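LP04448p (Drosophila melanogaster, PDB 4QMH) drives microtubule polymerization, probably by binding tubulin through an array of TOG domains. Local coordinates at residues Ala150-Leu155 with Tyr184-Asp189. Sequence-based numbering, arbitrary orientation.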
ATOM      1  N   ALA A 150       4.766   3.996 -13.631  1.00 10.88           N
ATOM      2  CA  ALA A 150       3.957   2.809 -13.355  1.00 10.95           C
ATOM      3  C   ALA A 150       3.333   2.889 -11.965  1.00 11.83           C
ATOM      4  O   ALA A 150       2.147   2.610 -11.789  1.00 13.17           O
ATOM      5  CB  ALA A 150       4.787   1.537 -13.492  1.00 15.97           C
ATOM      6  N   LEU A 151       4.130   3.279 -10.976  1.00 10.90           N
ATOM      7  CA  LEU A 151       3.617   3.378  -9.611  1.00  8.97           C
ATOM      8  C   LEU A 151       2.511   4.422  -9.523  1.00  8.87           C
ATOM      9  O   LEU A 151       1.442   4.161  -8.953  1.00  9.70           O
ATOM     10  CB  LEU A 151       4.749   3.682  -8.621  1.00 10.20           C
ATOM     11  CG  LEU A 151       4.344   3.811  -7.151  1.00 13.28           C
ATOM     12  CD1 LEU A 151       5.532   3.497  -6.222  1.00 12.77           C
ATOM     13  CD2 LEU A 151       3.788   5.217  -6.876  1.00 15.71           C
ATOM     14  N   LYS A 152       2.741   5.595 -10.101  1.00 10.58           N
ATOM     15  CA  LYS A 152       1.723   6.638 -10.062  1.00 10.19           C
ATOM     16  C   LYS A 152       0.438   6.172 -10.749  1.00 11.44           C
ATOM     17  O   LYS A 152      -0.658   6.425 -10.257  1.00 10.48           O
ATOM     18  CB  LYS A 152       2.248   7.958 -10.651  1.00  8.24           C
ATOM     19  CG  LYS A 152       3.376   8.571  -9.815  1.00  8.57           C
ATOM     20  CD  LYS A 152       3.938   9.860 -10.403  1.00 11.09           C
ATOM     21  CE  LYS A 152       4.267   9.739 -11.875  1.00 26.38           C
ATOM     22  NZ  LYS A 152       4.851  11.021 -12.378  1.00 27.84           N
ATOM     23  N   THR A 153       0.572   5.492 -11.882  1.00 10.18           N
ATOM     24  CA  THR A 153      -0.593   4.955 -12.579  1.00 10.09           C
ATOM     25  C   THR A 153      -1.393   4.007 -11.690  1.00  8.10           C
ATOM     26  O   THR A 153      -2.604   4.172 -11.526  1.00  9.59           O
ATOM     27  CB  THR A 153      -0.185   4.237 -13.870  1.00 11.59           C
ATOM     28  OG1 THR A 153       0.511   5.160 -14.716  1.00 13.19           O
ATOM     29  CG2 THR A 153      -1.428   3.703 -14.604  1.00 12.29           C
ATOM     30  N   GLU A 154      -0.718   3.025 -11.097  1.00 10.95           N
ATOM     31  CA  GLU A 154      -1.409   2.035 -10.266  1.00 10.56           C
ATOM     32  C   GLU A 154      -1.992   2.672  -9.017  1.00  9.95           C
ATOM     33  O   GLU A 154      -3.105   2.346  -8.612  1.00  9.82           O
ATOM     34  CB  GLU A 154      -0.472   0.905  -9.836  1.00 14.13           C
ATOM     35  CG  GLU A 154       0.095   0.075 -10.951  1.00 13.75           C
ATOM     36  CD  GLU A 154      -0.928  -0.798 -11.649  1.00 19.42           C
ATOM     37  OE1 GLU A 154      -2.003  -1.068 -11.077  1.00 19.96           O
ATOM     38  OE2 GLU A 154      -0.644  -1.217 -12.786  1.00 19.71           O
ATOM     39  N   LEU A 155      -1.233   3.575  -8.407  1.00  8.31           N
ATOM     40  CA  LEU A 155      -1.629   4.109  -7.106  1.00  9.61           C
ATOM     41  C   LEU A 155      -2.803   5.081  -7.210  1.00  9.67           C
ATOM     42  O   LEU A 155      -3.729   5.034  -6.397  1.00  8.00           O
ATOM     43  CB  LEU A 155      -0.427   4.735  -6.391  1.00  8.99           C
ATOM     44  CG  LEU A 155      -0.619   5.087  -4.920  1.00 10.80           C
ATOM     45  CD1 LEU A 155      -1.359   3.978  -4.155  1.00  8.00           C
ATOM     46  CD2 LEU A 155       0.733   5.387  -4.288  1.00  7.02           C
ATOM     47  N   TYR A 184      -2.433  17.587  -7.553  1.00 10.06           N
ATOM     48  CA  TYR A 184      -2.444  18.801  -8.373  1.00 11.42           C
ATOM     49  C   TYR A 184      -1.347  18.798  -9.440  1.00 15.65           C
ATOM     50  O   TYR A 184      -1.512  19.366 -10.522  1.00 16.00           O
ATOM     51  CB  TYR A 184      -2.360  20.053  -7.495  1.00  9.56           C
ATOM     52  CG  TYR A 184      -3.621  20.314  -6.692  1.00 10.17           C
ATOM     53  CD1 TYR A 184      -4.761  19.539  -6.882  1.00  9.85           C
ATOM     54  CD2 TYR A 184      -3.678  21.352  -5.765  1.00 10.53           C
ATOM     55  CE1 TYR A 184      -5.918  19.777  -6.158  1.00  9.98           C
ATOM     56  CE2 TYR A 184      -4.839  21.599  -5.034  1.00  9.50           C
ATOM     57  CZ  TYR A 184      -5.950  20.804  -5.241  1.00  9.31           C
ATOM     58  OH  TYR A 184      -7.104  21.032  -4.523  1.00 13.19           O
ATOM     59  N   ALA A 185      -0.231  18.145  -9.149  1.00 13.10           N
ATOM     60  CA  ALA A 185       0.810  17.993 -10.161  1.00 10.43           C
ATOM     61  C   ALA A 185       0.430  16.933 -11.191  1.00 15.39           C
ATOM     62  O   ALA A 185       0.603  17.135 -12.395  1.00 16.33           O
ATOM     63  CB  ALA A 185       2.120  17.637  -9.516  1.00  9.54           C
ATOM     64  N   HIS A 186      -0.085  15.803 -10.716  1.00 12.09           N
ATOM     65  CA  HIS A 186      -0.295  14.646 -11.587  1.00 10.67           C
ATOM     66  C   HIS A 186      -1.515  14.756 -12.497  1.00 16.32           C
ATOM     67  O   HIS A 186      -1.578  14.084 -13.522  1.00 15.46           O
ATOM     68  CB  HIS A 186      -0.298  13.343 -10.774  1.00 10.60           C
ATOM     69  CG  HIS A 186       0.985  13.097 -10.046  1.00 10.04           C
ATOM     70  ND1 HIS A 186       1.122  12.131  -9.069  1.00 10.45           N
ATOM     71  CD2 HIS A 186       2.191  13.704 -10.144  1.00  8.91           C
ATOM     72  CE1 HIS A 186       2.353  12.158  -8.599  1.00 10.59           C
ATOM     73  NE2 HIS A 186       3.022  13.109  -9.232  1.00 11.27           N
ATOM     74  N   ILE A 187      -2.475  15.601 -12.124  1.00 12.65           N
ATOM     75  CA  ILE A 187      -3.565  15.962 -13.012  1.00 17.60           C
ATOM     76  C   ILE A 187      -2.997  16.495 -14.317  1.00 16.89           C
ATOM     77  O   ILE A 187      -3.631  16.394 -15.362  1.00 21.23           O
ATOM     78  CB  ILE A 187      -4.447  17.048 -12.371  1.00 21.52           C
ATOM     79  CG1 ILE A 187      -5.442  16.409 -11.410  1.00 22.38           C
ATOM     80  CG2 ILE A 187      -5.179  17.855 -13.434  1.00 32.44           C
ATOM     81  CD1 ILE A 187      -6.155  17.429 -10.569  1.00 22.79           C
ATOM     82  N   CYS A 188      -1.786  17.042 -14.242  1.00 14.83           N
ATOM     83  CA  CYS A 188      -1.117  17.630 -15.399  1.00 19.69           C
ATOM     84  C   CYS A 188       0.135  16.864 -15.813  1.00 22.79           C
ATOM     85  O   CYS A 188       0.961  17.385 -16.566  1.00 25.24           O
ATOM     86  CB  CYS A 188      -0.725  19.074 -15.103  1.00 22.11           C
ATOM     87  SG  CYS A 188      -2.131  20.149 -14.796  1.00 30.97           S
ATOM     88  N   ASP A 189       0.281  15.638 -15.318  1.00 19.54           N
ATOM     89  CA  ASP A 189       1.484  14.849 -15.566  1.00 15.34           C
ATOM     90  C   ASP A 189       1.746  14.711 -17.059  1.00 13.31           C
ATOM     91  O   ASP A 189       0.827  14.776 -17.865  1.00 17.24           O
ATOM     92  CB  ASP A 189       1.351  13.467 -14.924  1.00 17.34           C
ATOM     93  CG  ASP A 189       2.684  12.777 -14.737  1.00 24.72           C
ATOM     94  OD1 ASP A 189       3.086  11.994 -15.623  1.00 20.00           O
ATOM     95  OD2 ASP A 189       3.333  13.011 -13.699  1.00 24.57           O
TER
HETATM   96  O   HOH W   1       5.522  10.783 -15.403  1.00 26.31           O
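H186, near the C-terminal end of helix 173-186, meets K152 of helix 149-162 with one face of its imidazole. The lysine chain crosses the histidine side chain at about a right angle and lays CD over that face, with K152 CD 3.3 Å from H186 CE1 and 3.6 Å from H186 NE2. The ring is fixed in its rotation by a hydrogen bond between H186 ND1 and W156 NE1, one helical turn beyond K152; the planes of the two rings stand nearly perpendicular. K152 NZ stays 4.2 Å from H186 NE2, so the lysine presents a methylene, CD, to the ring rather than its ammonium group.

From H186 the chain enters a type I turn that ends at D189, closed by a bond from D189 N to H186 O. D189 extends its carboxylate toward the lysine because chi1 (-161°) places CG opposite the backbone N. The lysine chain bends at chi3 (-49°) as it passes over the imidazole, which turns CE and NZ toward D189. K152 NZ donates to D189 OD2 at 2.8 Å in a salt bridge, on the syn side and 30° out of the carboxylate plane. A water accepts from K152 NZ and donates to D189 OD1, an oxygen that also receives N191 N. A methionine in place of K152 would probably leave the buried D189 carboxylate without the charge that pairs with it. Together, ring contact and ion pair join helix 149-162 to the C-terminal end of helix 173-186 and the turn after it, within the all-helical HEAT-repeat solenoid of a TOG domain.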